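Local coordinates for protein 2-oxoglutarate carboxylase small subunit (Hydrogenobacter thermophilus, PDB 7KCT) that forms the biotin carboxylase-like, ATP-grasp subunit of a two-part carboxylase and binds ADP and a magnesium ion, at residues I159-G171 / F200-E212. Numbering follows the deposited sequence.
With ADP (adenosine-5'-diphosphate), chain C.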
loop_
_atom_site.group_PDB
_atom_site.type_symbol
_atom_site.label_atom_id
_atom_site.label_comp_id
_atom_site.label_asym_id
_atom_site.label_seq_id
_atom_site.Cartn_x
_atom_site.Cartn_y
_atom_site.Cartn_z
ATOM N N ILE A 159 -25.370 -41.214 -6.590
ATOM C CA ILE A 159 -24.117 -40.508 -6.473
ATOM C C ILE A 159 -23.272 -41.060 -5.342
ATOM O O ILE A 159 -22.078 -41.173 -5.437
ATOM C CB ILE A 159 -24.358 -39.039 -6.114
ATOM C CG1 ILE A 159 -25.155 -38.325 -7.185
ATOM C CG2 ILE A 159 -23.040 -38.344 -5.885
ATOM C CD1 ILE A 159 -24.542 -38.351 -8.559
ATOM N N GLY A 160 -23.949 -41.392 -4.272
ATOM C CA GLY A 160 -23.316 -41.890 -3.084
ATOM C C GLY A 160 -23.164 -40.825 -1.995
ATOM O O GLY A 160 -22.665 -39.759 -2.266
ATOM N N TYR A 161 -23.574 -41.105 -0.772
ATOM C CA TYR A 161 -23.356 -40.181 0.335
ATOM C C TYR A 161 -21.866 -40.112 0.688
ATOM O O TYR A 161 -21.105 -41.067 0.448
ATOM C CB TYR A 161 -24.167 -40.589 1.557
ATOM C CG TYR A 161 -25.663 -40.432 1.382
ATOM C CD1 TYR A 161 -26.401 -41.394 0.694
ATOM C CD2 TYR A 161 -26.341 -39.332 1.878
ATOM C CE1 TYR A 161 -27.786 -41.265 0.528
ATOM C CE2 TYR A 161 -27.718 -39.188 1.698
ATOM C CZ TYR A 161 -28.426 -40.167 1.029
ATOM O OH TYR A 161 -29.771 -40.023 0.853
ATOM N N PRO A 162 -21.406 -38.974 1.237
ATOM C CA PRO A 162 -22.212 -37.771 1.511
ATOM C C PRO A 162 -22.531 -36.933 0.259
ATOM O O PRO A 162 -21.799 -37.025 -0.710
ATOM C CB PRO A 162 -21.334 -36.979 2.482
ATOM C CG PRO A 162 -19.918 -37.359 2.108
ATOM C CD PRO A 162 -20.012 -38.838 1.706
ATOM N N VAL A 163 -23.618 -36.168 0.291
ATOM C CA VAL A 163 -23.992 -35.272 -0.797
ATOM C C VAL A 163 -24.310 -33.906 -0.200
ATOM O O VAL A 163 -24.464 -33.753 1.016
ATOM C CB VAL A 163 -25.209 -35.771 -1.608
ATOM C CG1 VAL A 163 -24.959 -37.143 -2.169
ATOM C CG2 VAL A 163 -26.481 -35.741 -0.767
ATOM N N LEU A 164 -24.441 -32.923 -1.090
ATOM C CA LEU A 164 -24.686 -31.526 -0.745
ATOM C C LEU A 164 -25.895 -31.020 -1.526
ATOM O O LEU A 164 -25.935 -31.136 -2.754
ATOM C CB LEU A 164 -23.466 -30.681 -1.090
ATOM C CG LEU A 164 -23.342 -29.273 -0.539
ATOM C CD1 LEU A 164 -23.278 -29.342 0.963
ATOM C CD2 LEU A 164 -22.103 -28.711 -1.077
ATOM N N LEU A 165 -26.887 -30.485 -0.823
ATOM C CA LEU A 165 -27.923 -29.698 -1.464
ATOM C C LEU A 165 -27.476 -28.231 -1.592
ATOM O O LEU A 165 -26.816 -27.679 -0.701
ATOM C CB LEU A 165 -29.213 -29.805 -0.668
ATOM C CG LEU A 165 -29.803 -31.185 -0.455
ATOM C CD1 LEU A 165 -30.918 -31.056 0.562
ATOM C CD2 LEU A 165 -30.301 -31.708 -1.798
ATOM N N LYS A 166 -27.808 -27.615 -2.725
ATOM C CA LYS A 166 -27.481 -26.212 -2.974
ATOM C C LYS A 166 -28.650 -25.525 -3.670
ATOM O O LYS A 166 -29.287 -26.114 -4.553
ATOM C CB LYS A 166 -26.245 -26.085 -3.848
ATOM C CG LYS A 166 -25.073 -26.884 -3.335
ATOM C CD LYS A 166 -23.876 -26.955 -4.277
ATOM C CE LYS A 166 -23.115 -25.663 -4.363
ATOM N NZ LYS A 166 -21.782 -25.804 -5.032
ATOM N N ALA A 167 -28.907 -24.266 -3.290
ATOM C CA ALA A 167 -29.837 -23.423 -4.026
ATOM C C ALA A 167 -29.257 -23.119 -5.398
ATOM O O ALA A 167 -28.145 -22.594 -5.495
ATOM C CB ALA A 167 -30.093 -22.133 -3.247
ATOM N N SER A 168 -30.006 -23.434 -6.469
ATOM C CA SER A 168 -29.470 -23.171 -7.800
ATOM C C SER A 168 -29.418 -21.672 -8.088
ATOM O O SER A 168 -28.627 -21.221 -8.924
ATOM C CB SER A 168 -30.280 -23.896 -8.881
ATOM O OG SER A 168 -29.466 -24.062 -10.039
ATOM N N ALA A 169 -30.286 -20.896 -7.438
ATOM C CA ALA A 169 -30.290 -19.435 -7.522
ATOM C C ALA A 169 -29.429 -18.767 -6.450
ATOM O O ALA A 169 -29.755 -17.660 -5.992
ATOM C CB ALA A 169 -31.730 -18.916 -7.445
ATOM N N GLY A 170 -28.313 -19.407 -6.063
ATOM C CA GLY A 170 -27.633 -19.100 -4.824
ATOM C C GLY A 170 -26.488 -18.103 -4.955
ATOM O O GLY A 170 -25.975 -17.839 -6.043
ATOM N N GLY A 171 -26.137 -17.540 -3.800
ATOM C CA GLY A 171 -24.993 -16.663 -3.654
ATOM C C GLY A 171 -24.720 -16.456 -2.178
ATOM O O GLY A 171 -25.559 -16.762 -1.324
ATOM N N PHE A 200 -33.794 -15.949 -2.190
ATOM C CA PHE A 200 -33.447 -15.668 -3.577
ATOM C C PHE A 200 -34.669 -15.550 -4.483
ATOM O O PHE A 200 -34.509 -15.225 -5.668
ATOM C CB PHE A 200 -32.498 -16.749 -4.146
ATOM C CG PHE A 200 -31.266 -17.014 -3.304
ATOM C CD1 PHE A 200 -30.254 -16.067 -3.198
ATOM C CD2 PHE A 200 -31.116 -18.219 -2.629
ATOM C CE1 PHE A 200 -29.112 -16.309 -2.426
ATOM C CE2 PHE A 200 -29.974 -18.470 -1.860
ATOM C CZ PHE A 200 -28.973 -17.509 -1.763
ATOM N N GLY A 201 -35.880 -15.755 -3.952
ATOM C CA GLY A 201 -37.096 -15.751 -4.733
ATOM C C GLY A 201 -37.478 -17.086 -5.347
ATOM O O GLY A 201 -38.613 -17.229 -5.839
ATOM N N ARG A 202 -36.577 -18.066 -5.331
ATOM C CA ARG A 202 -36.750 -19.323 -6.046
ATOM C C ARG A 202 -36.144 -20.433 -5.202
ATOM O O ARG A 202 -34.973 -20.353 -4.825
ATOM C CB ARG A 202 -36.092 -19.231 -7.423
ATOM C CG ARG A 202 -36.113 -20.514 -8.230
ATOM C CD ARG A 202 -35.873 -20.241 -9.715
ATOM N NE ARG A 202 -34.538 -19.724 -10.000
ATOM C CZ ARG A 202 -33.511 -20.464 -10.406
ATOM N NH1 ARG A 202 -33.644 -21.783 -10.567
ATOM N NH2 ARG A 202 -32.340 -19.890 -10.651
ATOM N N GLY A 203 -36.938 -21.457 -4.903
ATOM C CA GLY A 203 -36.540 -22.507 -3.990
ATOM C C GLY A 203 -35.809 -23.679 -4.606
ATOM O O GLY A 203 -35.493 -24.636 -3.892
ATOM N N ASP A 204 -35.484 -23.618 -5.892
ATOM C CA ASP A 204 -34.988 -24.788 -6.608
ATOM C C ASP A 204 -33.607 -25.217 -6.127
ATOM O O ASP A 204 -32.681 -24.401 -6.057
ATOM C CB ASP A 204 -34.910 -24.495 -8.103
ATOM C CG ASP A 204 -36.215 -23.988 -8.672
ATOM O OD1 ASP A 204 -37.281 -24.253 -8.074
ATOM O OD2 ASP A 204 -36.171 -23.305 -9.711
ATOM N N LEU A 205 -33.451 -26.517 -5.879
ATOM C CA LEU A 205 -32.207 -27.071 -5.369
ATOM C C LEU A 205 -31.580 -27.993 -6.409
ATOM O O LEU A 205 -32.274 -28.574 -7.245
ATOM C CB LEU A 205 -32.450 -27.846 -4.068
ATOM C CG LEU A 205 -33.241 -27.099 -2.983
ATOM C CD1 LEU A 205 -33.595 -28.028 -1.838
ATOM C CD2 LEU A 205 -32.481 -25.933 -2.484
ATOM N N LEU A 206 -30.255 -28.066 -6.387
ATOM C CA LEU A 206 -29.512 -29.131 -7.030
ATOM C C LEU A 206 -28.814 -29.960 -5.952
ATOM O O LEU A 206 -28.671 -29.548 -4.791
ATOM C CB LEU A 206 -28.509 -28.576 -8.046
ATOM C CG LEU A 206 -27.316 -27.731 -7.599
ATOM C CD1 LEU A 206 -26.242 -28.638 -6.996
ATOM C CD2 LEU A 206 -26.742 -26.959 -8.748
ATOM N N LEU A 207 -28.329 -31.116 -6.369
ATOM C CA LEU A 207 -27.638 -32.042 -5.489
ATOM C C LEU A 207 -26.311 -32.370 -6.128
ATOM O O LEU A 207 -26.267 -32.635 -7.331
ATOM C CB LEU A 207 -28.473 -33.308 -5.284
ATOM C CG LEU A 207 -27.998 -34.358 -4.280
ATOM C CD1 LEU A 207 -29.153 -35.334 -3.981
ATOM C CD2 LEU A 207 -26.827 -35.096 -4.808
ATOM N N GLU A 208 -25.230 -32.339 -5.346
ATOM C CA GLU A 208 -23.969 -32.833 -5.845
ATOM C C GLU A 208 -23.214 -33.612 -4.772
ATOM O O GLU A 208 -23.558 -33.598 -3.600
ATOM C CB GLU A 208 -23.100 -31.691 -6.416
ATOM C CG GLU A 208 -22.841 -30.502 -5.526
ATOM C CD GLU A 208 -22.043 -29.391 -6.259
ATOM O OE1 GLU A 208 -22.342 -29.109 -7.445
ATOM O OE2 GLU A 208 -21.138 -28.777 -5.654
ATOM N N LYS A 209 -22.217 -34.352 -5.231
ATOM C CA LYS A 209 -21.360 -35.115 -4.345
ATOM C C LYS A 209 -20.715 -34.155 -3.364
ATOM O O LYS A 209 -20.158 -33.127 -3.764
ATOM C CB LYS A 209 -20.295 -35.834 -5.158
ATOM C CG LYS A 209 -19.294 -36.628 -4.352
ATOM C CD LYS A 209 -19.963 -37.790 -3.661
ATOM C CE LYS A 209 -19.214 -38.176 -2.397
ATOM N NZ LYS A 209 -20.062 -39.006 -1.519
ATOM N N TYR A 210 -20.829 -34.453 -2.082
ATOM C CA TYR A 210 -20.065 -33.675 -1.121
ATOM C C TYR A 210 -18.611 -34.125 -1.147
ATOM O O TYR A 210 -18.307 -35.281 -0.810
ATOM C CB TYR A 210 -20.612 -33.805 0.283
ATOM C CG TYR A 210 -19.775 -32.980 1.231
ATOM C CD1 TYR A 210 -19.848 -31.575 1.219
ATOM C CD2 TYR A 210 -18.875 -33.584 2.103
ATOM C CE1 TYR A 210 -19.069 -30.793 2.098
ATOM C CE2 TYR A 210 -18.099 -32.818 2.989
ATOM C CZ TYR A 210 -18.199 -31.427 2.980
ATOM O OH TYR A 210 -17.404 -30.722 3.858
ATOM N N ILE A 211 -17.707 -33.225 -1.525
ATOM C CA ILE A 211 -16.278 -33.525 -1.538
ATOM C C ILE A 211 -15.716 -33.234 -0.146
ATOM O O ILE A 211 -15.633 -32.074 0.264
ATOM C CB ILE A 211 -15.521 -32.727 -2.610
ATOM C CG1 ILE A 211 -16.173 -32.889 -3.996
ATOM C CG2 ILE A 211 -14.067 -33.121 -2.588
ATOM C CD1 ILE A 211 -16.100 -34.294 -4.556
ATOM N N GLU A 212 -15.280 -34.280 0.565
ATOM C CA GLU A 212 -14.830 -34.142 1.954
ATOM C C GLU A 212 -13.437 -33.507 1.987
ATOM O O GLU A 212 -12.573 -33.800 1.154
ATOM C CB GLU A 212 -14.811 -35.517 2.656
ATOM C CG GLU A 212 -14.870 -35.501 4.187
ATOM C CD GLU A 212 -16.286 -35.395 4.721
ATOM O OE1 GLU A 212 -17.153 -36.188 4.291
ATOM O OE2 GLU A 212 -16.526 -34.544 5.604
HETATM P PB ADP C . -22.177 -19.504 -3.110
HETATM O O1B ADP C . -23.028 -19.172 -1.935
HETATM O O2B ADP C . -20.704 -19.225 -3.260
HETATM O O3B ADP C . -22.893 -19.428 -4.445
HETATM P PA ADP C . -20.929 -21.907 -3.867
HETATM O O1A ADP C . -19.673 -21.310 -4.393
HETATM O O2A ADP C . -21.491 -23.109 -4.608
HETATM O O3A ADP C . -22.124 -21.329 -3.036
HETATM O "O5'" ADP C . -20.085 -22.957 -2.561
HETATM C "C5'" ADP C . -20.100 -22.356 -1.215
HETATM C "C4'" ADP C . -18.954 -22.995 -0.537
HETATM O "O4'" ADP C . -19.485 -24.274 -0.119
HETATM C "C3'" ADP C . -17.810 -23.252 -1.444
HETATM O "O3'" ADP C . -16.818 -22.228 -1.305
HETATM C "C2'" ADP C . -17.260 -24.499 -0.757
HETATM O "O2'" ADP C . -16.615 -24.181 0.536
HETATM C "C1'" ADP C . -18.489 -25.264 -0.357
HETATM N N9 ADP C . -18.915 -26.205 -1.420
HETATM C C8 ADP C . -19.661 -25.963 -2.581
HETATM N N7 ADP C . -19.865 -27.109 -3.283
HETATM C C5 ADP C . -19.197 -28.099 -2.561
HETATM C C6 ADP C . -19.033 -29.493 -2.772
HETATM N N6 ADP C . -19.578 -30.080 -3.871
HETATM N N1 ADP C . -18.298 -30.250 -1.920
HETATM C C2 ADP C . -17.807 -29.578 -0.850
HETATM N N3 ADP C . -17.890 -28.279 -0.514
HETATM C C4 ADP C . -18.609 -27.554 -1.408
HETATM O O HOH W 1 -22.408 -26.228 -7.586
HETATM O O HOH W 2 -32.614 -21.876 -5.584
#
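Lys209 folds its side chain back over the loop that leads into strand 163-167, its ammonium NZ giving hydrogen bonds to Gly160 O and Pro162 O, each 2.8 Å away. The bend comes at chi2 (66°), and it lays the chain past Ile159 CG2 and brings NZ close to CD of Pro162, whose preceding peptide is cis. Pro162 O also accepts from Tyr210 N, so two donors grip one carbonyl. From there the strands run antiparallel, Leu164 pairing with Glu208 and Lys166 with Leu206. On the face of Leu165 and Leu207, Leu207 CD2 presses on Val163 CB at 3.6 Å. The other face carries the nucleotide. Lys166 NZ forms a salt bridge with Glu208 OE2 from above the carboxylate plane at 3.1 Å and hydrogen bonds to ADP N7 and O2A; a water links it to Glu208 OE1, which has a second partner in Lys128. OE2 takes a nearly straight bond from ADP N6 (2.7 Å, 173°), and Leu164 CD2 packs on the adenine. Farther along, Gly170 CA makes a CH-pi contact over the Phe200 ring, 3.9 Å from its centroid, and Ala169 CB sits over the guanidinium of Arg202, which is salt-bridged to Asp123 and Asp204 and lines the pocket of a bound bicarbonate ion. Adenine held by a lysine-glutamate pair and by the backbone of Lys209 and Ile211 is characteristic of the ATP-grasp nucleotide site.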